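Local coordinates for malate dehydrogenase (Naegleria fowleri, PDB 6UM4), which probably catalyses the reversible oxidation of malate to oxaloacetate using a nicotinamide cofactor, at residues D216-I221 with H344-G349; T246-L251 with A336-K341; L251-G256 with S272-W277; V354-P359 with M374-F379; I370-P375 with K405-E410. One frame throughout, in Å; residues are numbered along the deposited sequence. Where two conformers were deposited one is given.

How the interactions relate
Following the chain, strand 218-221 of the Rossmann sheet is joined by interaction 1 to the end of helix 332-348, closing a long loop that spans both domains. Interaction 2 lies within that loop: residues 246-251, which leave the last sheet strand and start helix 250-264, meet the same helix 332-348. Interaction 3 lies within interaction 2, folding strand 271-277 back onto helix 250-264, and the two share L251. After interaction 1 has closed, interaction 4 pairs two strands of a hairpin, and interaction 5 starts inside that hairpin and overruns it, bringing in helix 394-414. S355, bonded to H253 and I276, ties interaction 4 to interaction 3.

Interaction 1: D216-I221 with H344-G349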
# COMPACT_ATOMS: atom_id res chain seq x y z
N ASP A 216 24.49 13.36 2.56
CA ASP A 216 23.24 13.99 3.00
C ASP A 216 22.15 12.97 3.31
O ASP A 216 20.97 13.34 3.30
CB ASP A 216 22.73 14.96 1.93
CG ASP A 216 23.66 16.14 1.70
OD1 ASP A 216 24.42 16.50 2.63
OD2 ASP A 216 23.62 16.71 0.59
N VAL A 217 22.52 11.71 3.55
CA VAL A 217 21.53 10.66 3.71
C VAL A 217 20.60 10.98 4.88
O VAL A 217 21.03 11.50 5.92
CB VAL A 217 22.22 9.29 3.89
CG1 VAL A 217 23.15 9.33 5.09
CG2 VAL A 217 21.18 8.17 4.04
N LEU A 218 19.32 10.70 4.70
CA LEU A 218 18.34 10.78 5.78
C LEU A 218 17.98 9.36 6.17
O LEU A 218 17.70 8.52 5.30
CB LEU A 218 17.09 11.58 5.38
CG LEU A 218 17.35 13.00 4.86
CD1 LEU A 218 16.05 13.67 4.47
CD2 LEU A 218 18.13 13.86 5.92
N VAL A 219 18.03 9.08 7.48
CA VAL A 219 17.84 7.74 8.02
C VAL A 219 16.63 7.75 8.95
O VAL A 219 16.60 8.52 9.92
CB VAL A 219 19.08 7.25 8.78
CG1 VAL A 219 18.88 5.83 9.25
CG2 VAL A 219 20.34 7.35 7.93
N LEU A 220 15.67 6.87 8.68
CA LEU A 220 14.49 6.72 9.52
C LEU A 220 14.56 5.35 10.19
O LEU A 220 14.70 4.33 9.51
CB LEU A 220 13.20 6.85 8.70
CG LEU A 220 11.93 6.47 9.45
CD1 LEU A 220 11.75 7.36 10.69
CD2 LEU A 220 10.72 6.54 8.55
N ILE A 221 14.50 5.33 11.52
CA ILE A 221 14.50 4.09 12.28
C ILE A 221 13.06 3.76 12.67
O ILE A 221 12.39 4.56 13.32
CB ILE A 221 15.39 4.18 13.54
CG1 ILE A 221 16.87 4.00 13.20
CG2 ILE A 221 14.97 3.10 14.53
CD1 ILE A 221 17.54 5.21 12.59
N HIS A 344 7.99 11.43 3.70
CA HIS A 344 7.43 12.41 2.79
C HIS A 344 7.54 13.82 3.35
O HIS A 344 8.00 14.74 2.66
CB HIS A 344 5.97 12.06 2.49
CG HIS A 344 5.25 13.14 1.77
ND1 HIS A 344 4.73 14.25 2.41
CD2 HIS A 344 5.00 13.32 0.45
CE1 HIS A 344 4.19 15.06 1.52
NE2 HIS A 344 4.33 14.51 0.32
N ASP A 345 7.08 14.01 4.60
CA ASP A 345 7.17 15.32 5.25
C ASP A 345 8.63 15.74 5.49
O ASP A 345 8.96 16.93 5.33
CB ASP A 345 6.39 15.27 6.57
CG ASP A 345 4.87 15.04 6.36
OD1 ASP A 345 4.42 15.04 5.19
OD2 ASP A 345 4.14 14.85 7.36
N TRP A 346 9.50 14.80 5.85
CA TRP A 346 10.92 15.13 6.04
C TRP A 346 11.51 15.75 4.78
O TRP A 346 12.26 16.74 4.85
CB TRP A 346 11.69 13.87 6.44
CG TRP A 346 12.99 14.07 7.21
CD1 TRP A 346 13.58 15.26 7.53
CD2 TRP A 346 13.82 13.04 7.77
NE1 TRP A 346 14.74 15.03 8.26
CE2 TRP A 346 14.90 13.68 8.43
CE3 TRP A 346 13.76 11.63 7.77
CZ2 TRP A 346 15.91 12.96 9.08
CZ3 TRP A 346 14.76 10.92 8.44
CH2 TRP A 346 15.83 11.59 9.07
N VAL A 347 11.17 15.19 3.62
CA VAL A 347 11.74 15.60 2.34
C VAL A 347 10.97 16.76 1.71
O VAL A 347 11.56 17.69 1.16
CB VAL A 347 11.79 14.39 1.39
CG1 VAL A 347 12.19 14.81 -0.01
CG2 VAL A 347 12.70 13.32 1.95
N LEU A 348 9.63 16.72 1.75
CA LEU A 348 8.85 17.71 1.02
C LEU A 348 8.17 18.74 1.91
O LEU A 348 7.62 19.71 1.39
CB LEU A 348 7.79 17.00 0.16
CG LEU A 348 8.38 16.04 -0.89
CD1 LEU A 348 7.29 15.22 -1.57
CD2 LEU A 348 9.21 16.77 -1.93
N GLY A 349 8.22 18.58 3.23
CA GLY A 349 7.68 19.57 4.14
C GLY A 349 6.21 19.33 4.44
O GLY A 349 5.49 18.62 3.74
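The interface between the NAD-binding Rossmann domain and the C-terminal domain is crossed here by L218 and W346, the first on strand 218-221 of the parallel sheet, the second near the end of helix 332-348. The strand and helix segments run nearly antiparallel, at 163°, and the indole bridges the gap between them. W346 points to the strand from its CB, and CG, anti to the backbone N (chi1 -156°), carries on from there. L218 covers one face of the ring system. Its CB stands 3.9 Å from the centroid of the six-membered ring of W346, almost on the ring normal, a CH-pi contact, and L218 CD1 sits 4.0 Å from W346 CD2, over the bond where the two rings fuse. The far rim of the indole reaches the strand backbone: V219 O sits near the ring plane, off the CH2-CZ3 edge and 3.3 Å from W346 CH2, and is also engaged by strand 245-247. Beside the indole, V347 CG2 touches L218 CD1 at 4.2 Å. The indole nitrogen makes a weak hydrogen bond to G382 O, and M356 packs on the ring as well. Just before W346 on the helix, H344 ND1 donates to D345 OD1 (2.9 Å, 164°) with the oxygen in the imidazole plane, while D345 OD2 takes a salt bridge from R250. The helix then ends at G349, whose positive phi lets the chain turn away. Packing of a C-terminal-domain helix against a strand next to the edge of the Rossmann sheet is characteristic of the lactate/malate dehydrogenase fold.

Interaction 2: T246-L251 with A336-K341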
# COMPACT_ATOMS: atom_id res chain seq x y z
N THR A 246 16.53 9.95 12.43
CA THR A 246 15.43 10.08 13.37
C THR A 246 14.77 8.72 13.60
O THR A 246 14.97 7.76 12.85
CB THR A 246 14.38 11.08 12.87
OG1 THR A 246 13.87 10.65 11.61
CG2 THR A 246 15.01 12.45 12.70
N ALA A 247 13.96 8.66 14.65
CA ALA A 247 13.17 7.49 14.95
C ALA A 247 11.69 7.84 14.77
O ALA A 247 11.29 9.00 14.89
CB ALA A 247 13.46 7.00 16.38
N MET A 248 10.86 6.83 14.45
CA MET A 248 9.48 7.09 14.03
C MET A 248 8.50 7.08 15.20
O MET A 248 8.26 6.03 15.81
CB MET A 248 9.02 6.08 13.00
CG MET A 248 7.75 6.57 12.35
SD MET A 248 7.16 5.53 11.01
CE MET A 248 6.60 4.12 11.98
N THR A 249 7.88 8.23 15.47
CA THR A 249 6.71 8.30 16.34
C THR A 249 5.48 8.75 15.57
O THR A 249 4.44 9.08 16.18
CB THR A 249 6.96 9.26 17.50
OG1 THR A 249 7.43 10.50 16.97
CG2 THR A 249 8.03 8.67 18.41
N ARG A 250 5.59 8.80 14.24
CA ARG A 250 4.52 9.32 13.42
C ARG A 250 3.27 8.47 13.55
O ARG A 250 2.16 8.97 13.34
CB ARG A 250 4.98 9.37 11.95
CG ARG A 250 3.98 9.99 10.98
CD ARG A 250 3.46 11.32 11.52
NE ARG A 250 2.61 11.99 10.55
CZ ARG A 250 3.05 12.79 9.58
NH1 ARG A 250 4.35 13.04 9.46
NH2 ARG A 250 2.18 13.32 8.73
N LEU A 251 3.43 7.18 13.87
CA LEU A 251 2.25 6.33 13.99
C LEU A 251 1.52 6.63 15.30
O LEU A 251 0.29 6.69 15.33
CB LEU A 251 2.63 4.85 13.89
CG LEU A 251 1.39 3.96 13.97
CD1 LEU A 251 0.42 4.25 12.83
CD2 LEU A 251 1.70 2.46 14.09
N ALA A 336 3.59 1.13 8.04
CA ALA A 336 4.14 1.51 6.74
C ALA A 336 3.60 2.87 6.32
O ALA A 336 4.35 3.72 5.83
CB ALA A 336 3.81 0.45 5.68
N ASP A 337 2.30 3.11 6.55
CA ASP A 337 1.72 4.41 6.24
C ASP A 337 2.41 5.54 7.01
O ASP A 337 2.67 6.61 6.45
CB ASP A 337 0.22 4.40 6.56
CG ASP A 337 -0.41 5.75 6.31
OD1 ASP A 337 -0.74 6.05 5.14
OD2 ASP A 337 -0.58 6.51 7.30
N ALA A 338 2.65 5.34 8.30
CA ALA A 338 3.35 6.37 9.08
C ALA A 338 4.76 6.61 8.56
O ALA A 338 5.25 7.75 8.56
CB ALA A 338 3.39 5.95 10.55
N ALA A 339 5.46 5.54 8.15
CA ALA A 339 6.80 5.72 7.57
C ALA A 339 6.74 6.52 6.28
O ALA A 339 7.54 7.43 6.05
CB ALA A 339 7.48 4.37 7.33
N ILE A 340 5.80 6.19 5.40
CA ILE A 340 5.65 7.00 4.20
C ILE A 340 5.42 8.46 4.58
O ILE A 340 6.11 9.37 4.09
CB ILE A 340 4.50 6.47 3.32
CG1 ILE A 340 4.85 5.08 2.78
CG2 ILE A 340 4.27 7.40 2.15
CD1 ILE A 340 6.03 5.05 1.81
N LYS A 341 4.51 8.71 5.52
CA LYS A 341 4.24 10.10 5.91
C LYS A 341 5.47 10.75 6.54
O LYS A 341 5.78 11.92 6.25
CB LYS A 341 3.03 10.18 6.86
CG LYS A 341 1.64 10.00 6.19
CD LYS A 341 0.55 10.04 7.25
CE LYS A 341 -0.85 10.20 6.66
NZ LYS A 341 -1.40 8.95 6.06
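Apolar packing centres on A338, whose small side chain lets L251 come close: L251 CB lies 3.6 Å from A338 CB, and the L251 backbone N also rests on that methyl. M248, three residues earlier than L251, reaches the same helix. Its sulfur lies against the helix backbone, M248 SD being 3.3 Å from A339 N, and also touches the A339 methyl, with SD 3.9 Å from A339 CB. A bend at chi3 (72°) swings M248 CE back to within 4.0 Å of A338 CB.

Van der Waals contact between charged side chains forms the second group. R250 first passes A338, CG being 3.5 Å from A338 O, then turns at chi2 (49°), which places CD. Beyond that, its guanidinium lies flat over K341, whose CB is centred on one face, 3.8 Å from R250 CZ. The two side chains cross at about a right angle, and their charged ends stay apart, R250 NH2 and K341 NZ being separated by 6.2 Å.

Salt bridges and a hydrogen bond account for where those ends go. K341 NZ meets D337 OD2 at 2.9 Å on its syn side, holds OD1 more weakly, and also donates to G153 O of the second subunit. R250 instead uses NH1 for D345 and NE for D254, acids that probably balance its buried charge. The whole belongs to the point, characteristic of the lactate/malate dehydrogenase fold, where the chain leaves the last Rossmann strand and enters the first long helix of the C-terminal domain, here beside the subunit interface.

Interaction 3: L251-G256 with S272-W277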
# COMPACT_ATOMS: atom_id res chain seq x y z
N LEU A 251 3.43 7.18 13.87
CA LEU A 251 2.25 6.33 13.99
C LEU A 251 1.52 6.63 15.30
O LEU A 251 0.29 6.69 15.33
CB LEU A 251 2.63 4.85 13.89
CG LEU A 251 1.39 3.96 13.97
CD1 LEU A 251 0.42 4.25 12.83
CD2 LEU A 251 1.70 2.46 14.09
N ASP A 252 2.27 6.81 16.40
CA ASP A 252 1.66 7.31 17.62
C ASP A 252 0.92 8.61 17.34
O ASP A 252 -0.24 8.80 17.74
CB ASP A 252 2.71 7.51 18.71
CG ASP A 252 3.59 6.28 18.95
OD1 ASP A 252 3.07 5.16 19.18
OD2 ASP A 252 4.83 6.44 18.99
N HIS A 253 1.59 9.53 16.64
CA HIS A 253 1.00 10.81 16.29
C HIS A 253 -0.31 10.64 15.53
O HIS A 253 -1.35 11.19 15.93
CB HIS A 253 2.02 11.60 15.45
CG HIS A 253 1.53 12.93 14.99
ND1 HIS A 253 1.93 14.11 15.59
CD2 HIS A 253 0.69 13.28 13.99
CE1 HIS A 253 1.35 15.13 14.98
NE2 HIS A 253 0.59 14.65 14.00
N ASP A 254 -0.30 9.85 14.46
CA ASP A 254 -1.50 9.65 13.68
C ASP A 254 -2.58 8.92 14.47
O ASP A 254 -3.78 9.11 14.21
CB ASP A 254 -1.18 8.88 12.38
CG ASP A 254 -0.36 9.71 11.39
OD1 ASP A 254 -0.33 10.96 11.53
OD2 ASP A 254 0.27 9.11 10.48
N ARG A 255 -2.19 8.04 15.39
CA ARG A 255 -3.19 7.37 16.21
C ARG A 255 -3.89 8.36 17.13
O ARG A 255 -5.11 8.27 17.34
CB ARG A 255 -2.56 6.24 17.02
CG ARG A 255 -2.22 5.02 16.18
CD ARG A 255 -1.32 4.09 16.94
NE ARG A 255 -1.29 2.76 16.35
CZ ARG A 255 -0.42 1.83 16.68
NH1 ARG A 255 0.52 2.09 17.59
NH2 ARG A 255 -0.46 0.64 16.09
N GLY A 256 -3.14 9.32 17.67
CA GLY A 256 -3.76 10.38 18.45
C GLY A 256 -4.74 11.20 17.63
O GLY A 256 -5.85 11.48 18.08
N SER A 272 -5.32 20.69 14.62
CA SER A 272 -4.04 21.37 14.48
C SER A 272 -3.28 21.28 15.79
O SER A 272 -3.88 21.11 16.85
CB SER A 272 -4.18 22.85 14.11
OG SER A 272 -4.53 23.03 12.74
N ARG A 273 -1.95 21.35 15.70
CA ARG A 273 -1.09 21.51 16.86
C ARG A 273 -1.22 20.34 17.85
O ARG A 273 -1.57 20.51 19.02
CB ARG A 273 -1.37 22.84 17.55
CG ARG A 273 -1.16 24.03 16.64
CD ARG A 273 -1.95 25.22 17.15
NE ARG A 273 -1.52 25.61 18.49
CZ ARG A 273 -0.63 26.57 18.72
NH1 ARG A 273 -0.09 27.22 17.70
NH2 ARG A 273 -0.28 26.88 19.97
N PHE A 274 -0.95 19.14 17.33
CA PHE A 274 -0.86 17.93 18.13
C PHE A 274 0.57 17.39 18.07
O PHE A 274 1.25 17.55 17.05
CB PHE A 274 -1.86 16.86 17.62
CG PHE A 274 -1.81 15.57 18.40
CD1 PHE A 274 -2.22 15.55 19.73
CD2 PHE A 274 -1.33 14.41 17.83
CE1 PHE A 274 -2.16 14.38 20.47
CE2 PHE A 274 -1.28 13.24 18.54
CZ PHE A 274 -1.69 13.21 19.87
N ALA A 275 1.01 16.73 19.14
CA ALA A 275 2.37 16.20 19.16
C ALA A 275 2.49 15.05 20.16
O ALA A 275 1.78 14.99 21.16
CB ALA A 275 3.39 17.29 19.50
N ILE A 276 3.44 14.17 19.89
CA ILE A 276 3.87 13.09 20.78
C ILE A 276 5.24 13.47 21.35
O ILE A 276 6.15 13.81 20.59
CB ILE A 276 3.93 11.76 20.02
CG1 ILE A 276 2.58 11.47 19.35
CG2 ILE A 276 4.39 10.62 20.89
CD1 ILE A 276 1.44 11.19 20.31
N TRP A 277 5.39 13.44 22.68
CA TRP A 277 6.69 13.67 23.32
C TRP A 277 7.27 12.35 23.82
O TRP A 277 6.54 11.47 24.30
CB TRP A 277 6.58 14.62 24.52
CG TRP A 277 6.07 16.01 24.26
CD1 TRP A 277 4.76 16.39 24.15
CD2 TRP A 277 6.85 17.21 24.15
NE1 TRP A 277 4.68 17.74 23.91
CE2 TRP A 277 5.94 18.27 23.93
CE3 TRP A 277 8.21 17.49 24.20
CZ2 TRP A 277 6.36 19.58 23.77
CZ3 TRP A 277 8.63 18.79 24.03
CH2 TRP A 277 7.70 19.82 23.82
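D252 and H253 both rest on I276, the strand residue that faces helix 250-264. D252 meets it through its methylene, CB lying 4.0 Å from I276 CG1, while its carboxylate turns to other partners: OD2 is hydrogen-bonded to H280 ND1, an Asp-His pairing consistent with the one malate dehydrogenases use in catalysis. At H253 the same I276 carbon presses on the backbone, CG1 standing 3.5 Å from H253 N. I276 CG1 is anti to its own carbonyl carbon (chi1 -55°), the position that brings this branch against the helix.

The imidazole of H253 starts anti to the backbone N and extends alongside F274 in the opposite direction. The pair is edge-to-face: F274 turns its edge to the H253 face, the ring centroids 5.3 Å apart and the planes at 57°, with F274 CD2 above the imidazole and displaced toward its rim. H253 CE1 comes within 3.2 Å of F274 O, and ND1 is hydrogen-bonded to S355 OG of the neighbouring hairpin. In the alpha/beta C-terminal domain of this dehydrogenase family, the helix following the Rossmann domain thus lies across strand 271-277, its segment at 132° to the strand.

Farther along, the H253 carbonyl closes on the phenyl rim, O being 3.3 Å from F274 CE2 and near the ring plane. One turn on from D252 comes G256; lacking a side chain, it lets the phenyl ring approach its backbone directly, with CA 3.8 Å from F274 CZ.

Interaction 4: V354-P359 with M374-F379; sequences VSMAIP and MPVQCF
Flat peptide units, not aromatic rings, meet in this hairpin: those of V354 and V376 meet edge to edge, through N-H and C=O, and the sheet they form has V354, M356, M374 and V376 on one face, S355 and the pyrrolidine ring of P375 on the other. The single aromatic ring, F379, is covered on one face by Q377 O of its own strand. V354 and V376 form an antiparallel hydrogen-bonded pair, V354 N to V376 O and V376 N to V354 O both at 2.9 Å and both nearly straight. The bond from M374 N to M356 O is longer, 3.1 Å, and bends to 152°, with the donor tilted from the carbonyl plane. The axes of strand segments 354-359 and 374-379 are strongly splayed, at 111°.

On the valine face the side chains interlock. V354 CG2 and V376 CG2 meet at 3.8 Å, their branches crossing obliquely. M356 runs across V376 at about a right angle, placing SD 3.7 Å from V376 CG2 and only 3.4 Å from C378 SG, a close sulfur-sulfur contact. I358 CD1 extends past V376 in the opposite direction and touches CG1 at 4.2 Å. Helix 332-348 covers part of this face, M356 packing on H342 and W346.

On the other face, S355 OG is bonded to I276 N and H253 ND1. P375 lacks an N-H, and its non-hydrogen-bonded pairing with S355 needs none; three backbone bonds carry the polar part of the contact, while the side chains meet almost wholly through carbon and sulfur.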
# COMPACT_ATOMS: atom_id res chain seq x y z
N VAL A 354 4.20 17.96 13.16
CA VAL A 354 4.29 16.51 13.16
C VAL A 354 5.24 16.12 14.28
O VAL A 354 5.97 16.95 14.82
CB VAL A 354 4.73 15.94 11.79
CG1 VAL A 354 3.73 16.32 10.72
CG2 VAL A 354 6.14 16.42 11.41
N SER A 355 5.15 14.86 14.68
CA SER A 355 6.04 14.30 15.68
C SER A 355 7.13 13.49 15.01
O SER A 355 6.86 12.71 14.09
CB SER A 355 5.28 13.41 16.68
OG SER A 355 4.29 14.15 17.39
N MET A 356 8.36 13.70 15.46
CA MET A 356 9.55 12.95 15.10
C MET A 356 10.39 12.79 16.36
O MET A 356 10.46 13.73 17.16
CB MET A 356 10.38 13.67 14.02
CG MET A 356 9.64 13.89 12.67
SD MET A 356 10.57 14.98 11.55
CE MET A 356 11.82 13.86 10.90
N ALA A 357 11.01 11.62 16.54
CA ALA A 357 12.00 11.40 17.59
C ALA A 357 13.37 11.83 17.08
O ALA A 357 13.93 11.20 16.18
CB ALA A 357 12.03 9.93 18.02
N ILE A 358 13.92 12.88 17.68
CA ILE A 358 15.08 13.56 17.10
C ILE A 358 16.17 13.67 18.17
O ILE A 358 15.89 13.53 19.37
CB ILE A 358 14.69 14.95 16.55
CG1 ILE A 358 14.41 15.91 17.71
CG2 ILE A 358 13.43 14.86 15.68
CD1 ILE A 358 13.99 17.30 17.29
N PRO A 359 17.43 13.89 17.77
CA PRO A 359 18.47 14.11 18.79
C PRO A 359 18.16 15.35 19.61
O PRO A 359 17.90 16.43 19.08
CB PRO A 359 19.76 14.29 17.96
CG PRO A 359 19.29 14.68 16.60
CD PRO A 359 17.99 13.91 16.41
N MET A 374 9.37 15.18 19.70
CA MET A 374 8.98 16.55 20.01
C MET A 374 8.08 17.05 18.90
O MET A 374 8.17 16.58 17.76
CB MET A 374 10.21 17.47 20.13
CG MET A 374 11.28 17.02 21.08
SD MET A 374 12.67 18.19 21.18
CE MET A 374 13.92 17.03 21.77
N PRO A 375 7.25 18.06 19.17
CA PRO A 375 6.55 18.75 18.07
C PRO A 375 7.55 19.45 17.18
O PRO A 375 8.36 20.26 17.65
CB PRO A 375 5.66 19.76 18.79
CG PRO A 375 6.32 19.95 20.17
CD PRO A 375 6.86 18.58 20.50
N VAL A 376 7.52 19.12 15.89
CA VAL A 376 8.40 19.76 14.92
C VAL A 376 7.60 20.21 13.70
O VAL A 376 6.51 19.71 13.41
CB VAL A 376 9.55 18.86 14.45
CG1 VAL A 376 10.31 18.30 15.64
CG2 VAL A 376 9.03 17.76 13.50
N GLN A 377 8.16 21.19 13.00
CA GLN A 377 7.73 21.58 11.68
C GLN A 377 8.77 21.10 10.68
O GLN A 377 9.96 21.42 10.82
CB GLN A 377 7.57 23.09 11.55
CG GLN A 377 7.10 23.49 10.16
CD GLN A 377 6.52 24.87 10.12
OE1 GLN A 377 6.05 25.38 11.14
NE2 GLN A 377 6.52 25.48 8.94
N CYS A 378 8.33 20.32 9.69
CA CYS A 378 9.21 19.88 8.61
C CYS A 378 9.12 20.90 7.48
O CYS A 378 8.06 21.09 6.88
CB CYS A 378 8.83 18.49 8.11
SG CYS A 378 9.32 17.17 9.25
N PHE A 379 10.22 21.59 7.22
CA PHE A 379 10.23 22.57 6.15
C PHE A 379 10.52 21.96 4.79
O PHE A 379 10.39 22.65 3.78
CB PHE A 379 11.26 23.65 6.44
CG PHE A 379 11.26 24.09 7.87
CD1 PHE A 379 10.15 24.71 8.43
CD2 PHE A 379 12.39 23.91 8.66
CE1 PHE A 379 10.17 25.12 9.74
CE2 PHE A 379 12.41 24.32 9.97
CZ PHE A 379 11.30 24.93 10.51

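Interaction 5: I370-P375 with K405-E410; sequences IWCSMP and KELIEE
I370 and L407 carry an apolar helix-on-strand contact in the alpha/beta C-terminal domain of the lactate/malate dehydrogenase fold, where helix 394-414, the last of the modelled chain, packs beside the start of hairpin strand 371-380. Their side chains cross at about a right angle, and I370 CD1 comes to 3.8 Å from L407 CD1 and 4.0 Å from L407 CB. I370 CG1 lies between the backbone N and the carbonyl carbon (chi1 55°), a crowded position, and from there the extended chain (chi2 166°) puts CD1 against the leucine. I370 CG2 branches off to the next helix residue, 4.4 Å from I408 CG1, at the exposed border of the contact.

L407 continues past I370 to the strand itself, where C372 CB meets its CD1 at 4.2 Å. The neighbouring W371 takes part through its backbone; its indole leads away to helix 226-235 and donates from NE1 to I245 O. Polar ends on the helix are served by other parts of the fold: E406 and E410 both bind N279 ND2, and E410 also reaches T228.

W371 O, already the acceptor of a hydrogen bond from N227 ND2, lies in the fork of the leucine, with L407 CD1 at 3.4 Å and L407 CD2 at 3.5 Å from that same oxygen.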
# COMPACT_ATOMS: atom_id res chain seq x y z
N ILE A 370 19.98 11.88 24.10
CA ILE A 370 18.91 10.93 23.84
C ILE A 370 18.15 11.41 22.63
O ILE A 370 18.14 12.61 22.31
CB ILE A 370 17.93 10.73 25.02
CG1 ILE A 370 17.37 12.08 25.46
CG2 ILE A 370 18.59 10.00 26.18
CD1 ILE A 370 16.16 11.94 26.36
N TRP A 371 17.48 10.47 21.96
CA TRP A 371 16.53 10.80 20.92
C TRP A 371 15.15 10.87 21.55
O TRP A 371 14.74 9.97 22.29
CB TRP A 371 16.56 9.76 19.80
CG TRP A 371 17.40 10.14 18.60
CD1 TRP A 371 16.98 10.28 17.31
CD2 TRP A 371 18.81 10.44 18.59
NE1 TRP A 371 18.02 10.64 16.50
CE2 TRP A 371 19.16 10.73 17.25
CE3 TRP A 371 19.79 10.46 19.57
CZ2 TRP A 371 20.48 11.06 16.87
CZ3 TRP A 371 21.11 10.80 19.20
CH2 TRP A 371 21.42 11.09 17.86
N CYS A 372 14.45 11.97 21.29
CA CYS A 372 13.22 12.25 22.00
C CYS A 372 12.25 12.88 21.03
O CYS A 372 12.61 13.83 20.34
CB CYS A 372 13.50 13.19 23.17
SG CYS A 372 12.05 13.63 24.11
N SER A 373 11.02 12.36 21.02
CA SER A 373 9.98 12.89 20.16
C SER A 373 9.55 14.26 20.64
O SER A 373 9.44 14.51 21.85
CB SER A 373 8.79 11.92 20.13
OG SER A 373 7.80 12.27 19.17
N MET A 374 9.37 15.18 19.70
CA MET A 374 8.98 16.55 20.01
C MET A 374 8.08 17.05 18.90
O MET A 374 8.17 16.58 17.76
CB MET A 374 10.21 17.47 20.13
CG MET A 374 11.28 17.02 21.08
SD MET A 374 12.67 18.19 21.18
CE MET A 374 13.92 17.03 21.77
N PRO A 375 7.25 18.06 19.17
CA PRO A 375 6.55 18.75 18.07
C PRO A 375 7.55 19.45 17.18
O PRO A 375 8.36 20.26 17.65
CB PRO A 375 5.66 19.76 18.79
CG PRO A 375 6.32 19.95 20.17
CD PRO A 375 6.86 18.58 20.50
N LYS A 405 12.96 9.75 31.55
CA LYS A 405 13.54 8.78 32.48
C LYS A 405 13.70 7.41 31.82
O LYS A 405 14.71 6.74 32.02
CB LYS A 405 12.66 8.68 33.72
CG LYS A 405 13.20 7.82 34.84
CD LYS A 405 12.27 7.91 36.06
CE LYS A 405 12.85 7.15 37.24
NZ LYS A 405 12.91 5.69 36.97
N GLU A 406 12.71 6.98 31.05
CA GLU A 406 12.83 5.69 30.39
C GLU A 406 13.91 5.72 29.33
O GLU A 406 14.69 4.77 29.20
CB GLU A 406 11.50 5.29 29.77
CG GLU A 406 11.56 3.93 29.15
CD GLU A 406 10.26 3.57 28.50
OE1 GLU A 406 9.78 4.34 27.64
OE2 GLU A 406 9.71 2.52 28.87
N LEU A 407 13.98 6.81 28.56
CA LEU A 407 15.01 6.93 27.54
C LEU A 407 16.40 6.92 28.17
O LEU A 407 17.32 6.28 27.64
CB LEU A 407 14.79 8.23 26.76
CG LEU A 407 13.63 8.24 25.76
CD1 LEU A 407 13.27 9.66 25.34
CD2 LEU A 407 13.99 7.40 24.53
N ILE A 408 16.57 7.59 29.30
CA ILE A 408 17.87 7.57 29.95
C ILE A 408 18.21 6.15 30.42
O ILE A 408 19.36 5.70 30.29
CB ILE A 408 17.91 8.58 31.12
CG1 ILE A 408 17.90 10.00 30.54
CG2 ILE A 408 19.16 8.37 31.96
CD1 ILE A 408 17.71 11.08 31.54
N GLU A 409 17.23 5.43 30.96
CA GLU A 409 17.49 4.06 31.40
C GLU A 409 17.86 3.18 30.21
O GLU A 409 18.77 2.35 30.30
CB GLU A 409 16.29 3.49 32.15
N GLU A 410 17.18 3.37 29.09
CA GLU A 410 17.52 2.61 27.89
C GLU A 410 18.96 2.90 27.46
O GLU A 410 19.71 1.98 27.14
CB GLU A 410 16.53 2.93 26.78
CG GLU A 410 15.15 2.34 27.04
CD GLU A 410 14.17 2.46 25.87
OE1 GLU A 410 14.60 2.75 24.72
OE2 GLU A 410 12.96 2.29 26.11